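Side-chain contacts in TT1696 protein (Thermus thermophilus, PDB 1UFB), which is of unknown function but has the fold of a HEPN-domain protein and may bind DNA: residues Ala37-Ala40 with Ala41-Leu45; His103-Arg106 with Leu107-Glu110. All coordinates share one frame; numbering follows the deposited sequence.

Contact 1 (Ala37-Ala40 with Ala41-Leu45); sequences AAEA and ALKGL
Four successive helical bonds tie Ala37-Ala40 to Ala41-Leu45, running from Ala41 N to Ala37 O through to Gly44 N on Ala40 O, the last 2.8 Å long. On one side of this regular backbone Glu39 and Lys43, one turn apart, lie alongside each other and point the same way. Lys43 NZ reaches Glu39 OE2 at 2.8 Å in a salt bridge, coming from above the carboxylate plane, 43° out of it. With CG anti to the carbonyl carbon (chi1 -83°) and the chain extended beyond, the lysine methylenes run back over the preceding turn: Lys43 CG rests 3.4 Å from Glu39 O. This i to i+4 ion pair belongs to helix 27-48, part of the helical bundle of a HEPN domain, and it is buried. Both ends have further partners: OE2 of Glu39 bonds Tyr91 OH of the second subunit, its OE1 bonds Gln35 and His56, and Lys43 NZ also bonds Gly55 O. An alanine in place of Lys43 would probably leave the buried Glu39 carboxylate without its positive mate and Gly55 O without this donor. Small residues suit the sides that face other helices: Ala41, with a single methyl, packs on Ala11 of helix 4-24 and Leu120 of helix 106-126, while the larger Leu42 packs on Ile119 and Val123 of helix 106-126 and on Ile58, Leu61 and Leu62 of helix 58-63.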
# COMPACT_ATOMS: atom_id res chain seq x y z
N ALA A 37 -5.91 6.50 -3.69
CA ALA A 37 -6.47 7.27 -4.82
C ALA A 37 -6.66 8.71 -4.37
O ALA A 37 -6.26 9.64 -5.07
CB ALA A 37 -7.83 6.71 -5.25
N ALA A 38 -7.26 8.88 -3.19
CA ALA A 38 -7.49 10.24 -2.70
C ALA A 38 -6.20 11.03 -2.49
O ALA A 38 -6.08 12.21 -2.83
CB ALA A 38 -8.30 10.21 -1.36
N GLU A 39 -5.22 10.35 -1.91
CA GLU A 39 -3.94 10.96 -1.63
C GLU A 39 -3.26 11.43 -2.94
O GLU A 39 -2.74 12.58 -3.07
CB GLU A 39 -3.06 9.86 -0.91
CG GLU A 39 -1.74 10.48 -0.33
CD GLU A 39 -0.72 9.41 0.10
OE1 GLU A 39 -1.02 8.62 0.99
OE2 GLU A 39 0.39 9.40 -0.46
N ALA A 40 -3.15 10.51 -3.89
CA ALA A 40 -2.48 10.82 -5.19
C ALA A 40 -3.23 11.99 -5.94
O ALA A 40 -2.58 12.92 -6.52
CB ALA A 40 -2.43 9.51 -6.08
N ALA A 41 -4.56 11.95 -5.89
CA ALA A 41 -5.35 13.00 -6.57
C ALA A 41 -5.06 14.33 -5.94
O ALA A 41 -4.83 15.32 -6.68
CB ALA A 41 -6.85 12.71 -6.47
N LEU A 42 -5.06 14.41 -4.58
CA LEU A 42 -4.78 15.68 -3.95
C LEU A 42 -3.34 16.11 -4.18
O LEU A 42 -3.10 17.27 -4.35
CB LEU A 42 -5.13 15.67 -2.45
CG LEU A 42 -6.65 15.61 -2.23
CD1 LEU A 42 -7.01 15.38 -0.81
CD2 LEU A 42 -7.26 16.99 -2.68
N LYS A 43 -2.38 15.18 -4.19
CA LYS A 43 -0.99 15.58 -4.45
C LYS A 43 -0.95 16.16 -5.89
O LYS A 43 -0.28 17.15 -6.14
CB LYS A 43 -0.08 14.35 -4.25
CG LYS A 43 0.24 14.18 -2.74
CD LYS A 43 1.02 12.93 -2.41
CE LYS A 43 1.26 12.90 -0.88
NZ LYS A 43 2.10 11.60 -0.59
N GLY A 44 -1.73 15.60 -6.81
CA GLY A 44 -1.75 16.13 -8.15
C GLY A 44 -2.38 17.53 -8.18
O GLY A 44 -1.86 18.42 -8.85
N LEU A 45 -3.47 17.74 -7.45
CA LEU A 45 -4.06 19.09 -7.37
C LEU A 45 -3.02 20.06 -6.80
O LEU A 45 -2.86 21.20 -7.29
CB LEU A 45 -5.32 19.10 -6.50
CG LEU A 45 -5.87 20.55 -6.30
CD1 LEU A 45 -6.20 21.18 -7.68
CD2 LEU A 45 -7.12 20.47 -5.48

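Contact 2 (His103-Arg106 with Leu107-Glu110); sequences HYTR and LEAE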
# COMPACT_ATOMS: atom_id res chain seq x y z
N HIS A 103 -10.70 -7.08 9.60
CA HIS A 103 -11.53 -6.06 10.21
C HIS A 103 -12.23 -5.17 9.20
O HIS A 103 -12.80 -4.17 9.61
CB HIS A 103 -10.67 -5.18 11.13
CG HIS A 103 -10.09 -5.93 12.29
ND1 HIS A 103 -8.84 -6.51 12.26
CD2 HIS A 103 -10.61 -6.22 13.51
CE1 HIS A 103 -8.61 -7.14 13.40
NE2 HIS A 103 -9.67 -6.98 14.18
N TYR A 104 -12.20 -5.52 7.91
CA TYR A 104 -12.80 -4.64 6.92
C TYR A 104 -13.88 -5.37 6.12
O TYR A 104 -13.69 -6.52 5.79
CB TYR A 104 -11.68 -4.06 6.03
CG TYR A 104 -10.77 -3.20 6.89
CD1 TYR A 104 -9.78 -3.79 7.70
CD2 TYR A 104 -10.98 -1.81 6.99
CE1 TYR A 104 -9.04 -3.00 8.58
CE2 TYR A 104 -10.26 -1.02 7.86
CZ TYR A 104 -9.28 -1.62 8.67
OH TYR A 104 -8.58 -0.84 9.54
N THR A 105 -14.99 -4.71 5.79
CA THR A 105 -16.10 -5.40 5.12
C THR A 105 -16.37 -4.81 3.72
O THR A 105 -15.81 -3.74 3.34
CB THR A 105 -17.43 -5.21 5.93
OG1 THR A 105 -17.81 -3.81 5.86
CG2 THR A 105 -17.25 -5.62 7.44
N ARG A 106 -17.24 -5.47 2.98
CA ARG A 106 -17.54 -4.97 1.65
C ARG A 106 -18.22 -3.57 1.72
O ARG A 106 -17.91 -2.67 0.91
CB ARG A 106 -18.44 -5.93 0.84
CG ARG A 106 -18.88 -5.41 -0.57
CD ARG A 106 -19.81 -6.41 -1.39
NE ARG A 106 -21.13 -6.58 -0.71
CZ ARG A 106 -22.15 -5.74 -0.77
NH1 ARG A 106 -22.06 -4.63 -1.49
NH2 ARG A 106 -23.29 -6.01 -0.09
N LEU A 107 -19.19 -3.41 2.63
CA LEU A 107 -19.89 -2.13 2.66
C LEU A 107 -18.91 -1.00 3.00
O LEU A 107 -19.05 0.13 2.50
CB LEU A 107 -21.07 -2.12 3.69
CG LEU A 107 -22.19 -3.11 3.32
CD1 LEU A 107 -23.24 -3.20 4.52
CD2 LEU A 107 -22.92 -2.63 2.03
N GLU A 108 -18.00 -1.28 3.92
CA GLU A 108 -16.98 -0.26 4.26
C GLU A 108 -16.13 0.15 3.05
O GLU A 108 -15.81 1.34 2.84
CB GLU A 108 -15.99 -0.81 5.21
CG GLU A 108 -16.32 -0.61 6.60
CD GLU A 108 -15.11 -0.99 7.38
OE1 GLU A 108 -14.95 -2.21 7.49
OE2 GLU A 108 -14.30 -0.07 7.83
N ALA A 109 -15.68 -0.86 2.32
CA ALA A 109 -14.86 -0.62 1.13
C ALA A 109 -15.68 0.06 0.07
O ALA A 109 -15.16 0.90 -0.67
CB ALA A 109 -14.28 -2.01 0.60
N GLU A 110 -16.99 -0.30 -0.11
CA GLU A 110 -17.74 0.48 -1.15
C GLU A 110 -17.88 1.93 -0.74
O GLU A 110 -17.76 2.87 -1.56
CB GLU A 110 -19.15 -0.15 -1.50
CG GLU A 110 -18.96 -1.57 -2.05
CD GLU A 110 -20.25 -2.22 -2.59
OE1 GLU A 110 -21.29 -1.55 -2.53
OE2 GLU A 110 -20.16 -3.38 -3.07
O HOH W 1 -12.90 -0.97 10.10
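Thr105 and Glu108 exchange bonds in a capping box, each side chain accepting from the other's backbone N-H. Thr105 OG1 takes the N-H of Glu108 at 3.2 Å, nearly straight at 165°. Its chi1 of 68° sets the hydroxyl between the backbone N and the carbonyl carbon, turned toward the first helical turn, where a short polar side chain can serve an N-H whose usual partner four residues earlier lies outside the helix. In return Glu108 OE1 accepts from Thr105 N at 3.0 Å, on the anti side of the carboxylate; glutamate, longer than threonine, can span back to the residue before the helix. The other oxygen, Glu108 OE2, lies 3.8 Å from Tyr104 CD2, with ring and carboxylate planes only 16° apart. A water donates both to OE2 and to His103 O, tying the carboxylate to the incoming loop. The negative charge of Glu108 probably also suits the positive end of the helix dipole.

Beside the box, Arg106 and Glu110, one turn apart, form an i to i+4 salt bridge. Bent at chi3, the arginine brings NH1 to 2.8 Å from Glu110 OE2, which lies in the guanidinium plane at its edge, though NH1 stands well above the carboxylate plane.

The box starts helix 106-126 after the long connection from helix 73-83. Ala109 packs on Ala30 and Cys31 of helix 27-48 and on Leu22 of helix 4-24, which Arg106 and Glu110 also touch, while the Tyr104 ring meets Ala28 and the loop residues Tyr85, Pro88 and Thr89.

Contacts 1 and 2 lie on opposite sides of the chain's centre, with their own centres 22 Å apart and their nearest atoms about 10 Å apart, without touching. What relates them is the pairing of helices 27-48 and 106-126. Near its start, helix 106-126 meets the early residues of helix 27-48 through contact 2; farther along, its Ile119, Leu120 and Val123 pack on contact 1. Helix 4-24 touches both. Their surroundings differ: contact 1 is wholly buried and reaches the second subunit, whereas contact 2 is partly exposed and meets no other chain of the assembly. No active site is established, but His103 stacks on His95, which could be the histidine of the Arg-x4-6-His motif of many HEPN proteins.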